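Local structure of protease (Helicobacter pylori, 5EUF) at residues Leu254-Ala260 against Asp307-Phe313. The protein is a zinc-dependent M16-family protease and virulence factor that probably cleaves the cytoplasmic domain of human JAM-A, weakening gastric epithelial cell-cell adhesion. Residues are numbered along the deposited sequence.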
loop_
_atom_site.group_PDB
_atom_site.type_symbol
_atom_site.label_atom_id
_atom_site.label_comp_id
_atom_site.label_asym_id
_atom_site.label_seq_id
_atom_site.Cartn_x
_atom_site.Cartn_y
_atom_site.Cartn_z
ATOM N N LEU B 254 -14.329 -10.227 -9.830
ATOM C CA LEU B 254 -13.504 -11.422 -9.712
ATOM C C LEU B 254 -12.323 -11.326 -10.666
ATOM O O LEU B 254 -12.494 -11.361 -11.883
ATOM C CB LEU B 254 -14.322 -12.684 -9.996
ATOM C CG LEU B 254 -13.548 -14.007 -10.074
ATOM C CD1 LEU B 254 -12.776 -14.279 -8.790
ATOM C CD2 LEU B 254 -14.482 -15.165 -10.392
ATOM N N GLY B 255 -11.125 -11.201 -10.109
ATOM C CA GLY B 255 -9.934 -11.040 -10.919
ATOM C C GLY B 255 -8.896 -12.111 -10.673
ATOM O O GLY B 255 -8.708 -12.568 -9.545
ATOM N N TYR B 256 -8.219 -12.513 -11.741
ATOM C CA TYR B 256 -7.154 -13.501 -11.654
ATOM C C TYR B 256 -5.838 -12.884 -12.109
ATOM O O TYR B 256 -5.797 -12.170 -13.112
ATOM C CB TYR B 256 -7.493 -14.733 -12.498
ATOM C CG TYR B 256 -8.645 -15.554 -11.958
ATOM C CD1 TYR B 256 -9.956 -15.284 -12.332
ATOM C CD2 TYR B 256 -8.420 -16.601 -11.072
ATOM C CE1 TYR B 256 -11.012 -16.037 -11.839
ATOM C CE2 TYR B 256 -9.466 -17.359 -10.577
ATOM C CZ TYR B 256 -10.759 -17.073 -10.961
ATOM O OH TYR B 256 -11.797 -17.829 -10.464
ATOM N N LYS B 257 -4.768 -13.150 -11.364
ATOM C CA LYS B 257 -3.447 -12.647 -11.723
ATOM C C LYS B 257 -3.015 -13.195 -13.075
ATOM O O LYS B 257 -3.372 -14.310 -13.454
ATOM C CB LYS B 257 -2.414 -13.004 -10.653
ATOM C CG LYS B 257 -2.496 -12.140 -9.406
ATOM C CD LYS B 257 -2.122 -10.692 -9.697
ATOM C CE LYS B 257 -2.377 -9.808 -8.484
ATOM N NZ LYS B 257 -1.698 -10.311 -7.255
ATOM N N VAL B 258 -2.237 -12.399 -13.795
ATOM C CA VAL B 258 -1.919 -12.699 -15.179
ATOM C C VAL B 258 -0.553 -12.100 -15.520
ATOM O O VAL B 258 -0.162 -11.088 -14.934
ATOM C CB VAL B 258 -3.046 -12.166 -16.107
ATOM C CG1 VAL B 258 -2.503 -11.304 -17.238
ATOM C CG2 VAL B 258 -3.886 -13.322 -16.631
ATOM N N PRO B 259 0.192 -12.741 -16.440
ATOM C CA PRO B 259 1.546 -12.306 -16.813
ATOM C C PRO B 259 1.635 -10.849 -17.255
ATOM O O PRO B 259 0.613 -10.211 -17.516
ATOM C CB PRO B 259 1.898 -13.234 -17.979
ATOM C CG PRO B 259 1.091 -14.450 -17.743
ATOM C CD PRO B 259 -0.202 -13.968 -17.154
ATOM N N ALA B 260 2.858 -10.335 -17.343
ATOM C CA ALA B 260 3.090 -8.955 -17.760
ATOM C C ALA B 260 2.779 -8.736 -19.247
ATOM O O ALA B 260 2.498 -9.684 -19.982
ATOM C CB ALA B 260 4.522 -8.555 -17.452
ATOM N N ASP B 307 3.395 -4.288 -15.971
ATOM C CA ASP B 307 3.897 -5.289 -15.032
ATOM C C ASP B 307 2.880 -6.416 -14.867
ATOM O O ASP B 307 2.021 -6.593 -15.729
ATOM C CB ASP B 307 4.222 -4.643 -13.687
ATOM C CG ASP B 307 5.381 -3.668 -13.780
ATOM O OD1 ASP B 307 6.318 -3.936 -14.562
ATOM O OD2 ASP B 307 5.353 -2.636 -13.080
ATOM N N GLU B 308 2.978 -7.176 -13.777
ATOM C CA GLU B 308 2.054 -8.287 -13.550
ATOM C C GLU B 308 0.609 -7.804 -13.607
ATOM O O GLU B 308 0.196 -6.943 -12.834
ATOM C CB GLU B 308 2.321 -8.976 -12.214
ATOM C CG GLU B 308 1.349 -10.116 -11.941
ATOM C CD GLU B 308 1.753 -10.976 -10.765
ATOM O OE1 GLU B 308 1.203 -12.091 -10.634
ATOM O OE2 GLU B 308 2.615 -10.539 -9.972
ATOM N N SER B 309 -0.150 -8.369 -14.538
ATOM C CA SER B 309 -1.457 -7.832 -14.888
ATOM C C SER B 309 -2.605 -8.606 -14.260
ATOM O O SER B 309 -2.401 -9.475 -13.412
ATOM C CB SER B 309 -1.621 -7.812 -16.411
ATOM O OG SER B 309 -2.903 -7.342 -16.781
ATOM N N VAL B 310 -3.817 -8.284 -14.700
ATOM C CA VAL B 310 -5.025 -8.845 -14.117
ATOM C C VAL B 310 -6.101 -9.096 -15.175
ATOM O O VAL B 310 -6.392 -8.229 -16.002
ATOM C CB VAL B 310 -5.584 -7.915 -13.011
ATOM C CG1 VAL B 310 -7.088 -8.054 -12.878
ATOM C CG2 VAL B 310 -4.899 -8.200 -11.682
ATOM N N PHE B 311 -6.668 -10.298 -15.154
ATOM C CA PHE B 311 -7.855 -10.604 -15.944
ATOM C C PHE B 311 -9.069 -10.375 -15.056
ATOM O O PHE B 311 -9.179 -10.973 -13.988
ATOM C CB PHE B 311 -7.820 -12.041 -16.462
ATOM C CG PHE B 311 -8.790 -12.309 -17.576
ATOM C CD1 PHE B 311 -10.140 -12.479 -17.315
ATOM C CD2 PHE B 311 -8.347 -12.399 -18.884
ATOM C CE1 PHE B 311 -11.033 -12.727 -18.339
ATOM C CE2 PHE B 311 -9.235 -12.651 -19.912
ATOM C CZ PHE B 311 -10.579 -12.815 -19.640
ATOM N N LEU B 312 -9.980 -9.517 -15.495
ATOM C CA LEU B 312 -11.012 -9.005 -14.600
ATOM C C LEU B 312 -12.444 -9.343 -15.023
ATOM O O LEU B 312 -12.849 -9.060 -16.149
ATOM C CB LEU B 312 -10.859 -7.490 -14.474
ATOM C CG LEU B 312 -11.693 -6.793 -13.404
ATOM C CD1 LEU B 312 -11.407 -7.391 -12.038
ATOM C CD2 LEU B 312 -11.404 -5.304 -13.408
ATOM N N PHE B 313 -13.199 -9.946 -14.107
ATOM C CA PHE B 313 -14.631 -10.182 -14.299
ATOM C C PHE B 313 -15.454 -9.231 -13.434
ATOM O O PHE B 313 -15.262 -9.171 -12.219
ATOM C CB PHE B 313 -15.005 -11.625 -13.951
ATOM C CG PHE B 313 -14.407 -12.651 -14.866
ATOM C CD1 PHE B 313 -15.092 -13.072 -15.995
ATOM C CD2 PHE B 313 -13.170 -13.209 -14.587
ATOM C CE1 PHE B 313 -14.547 -14.022 -16.836
ATOM C CE2 PHE B 313 -12.621 -14.161 -15.425
ATOM C CZ PHE B 313 -13.310 -14.566 -16.549
#
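The apolar centre of these two neighbouring antiparallel strands lies on the face of Leu-254, Tyr-256, Val-258, Phe-311 and Phe-313, with Ser-309 at its end. Tyr-256 CD1 lies 4.2 Å from Phe-313 CE2, meeting the phenylalanine ring at its edge; Leu-254 CB rests 4.2 Å from Phe-313 CB, and Val-258 CG2 4.1 Å from Phe-311 CB. Helices 266-276 and 323-338 pack on this face, while Phe-407 meets the Phe-311 ring edge-to-face. Between the strands, hydrogen bonds run in reciprocal pairs: Leu-254 N to Phe-313 O (2.8 Å) and Phe-313 N to Leu-254 O (2.7 Å), then Tyr-256 N to Phe-311 O and Phe-311 N to Tyr-256 O (both 2.9 Å). The last pair, Val-258 N to Ser-309 O (3.0 Å) and Ser-309 N to Val-258 O (2.7 Å), is more bent, with N-H...O angles near 135°. At the non-hydrogen-bonded position between the first two pairs, Gly-255 CA approaches Phe-311 O to 3.2 Å in a CA-H...O contact. The other face carries Val-310, Leu-312 and the Lys-257 chain, whose CD is 4.2 Å from Val-310 CG2 and 3.7 Å from Glu-308 OE1; its NZ instead bonds Gln-234 and the Ala-154 carbonyl, with a cation-pi contact to Tyr-155. Beyond the strands, Ala-260 CA touches Asp-307 O at 3.3 Å, and the Asp-307 carboxylate forms a salt bridge with Arg-42 and a hydrogen bond with His-158. Backbone pairing and a largely apolar face thus join two central strands of the Peptidase M16 inactive domain, whereas Lys-257 and Asp-307 find their main polar partners beyond both strands.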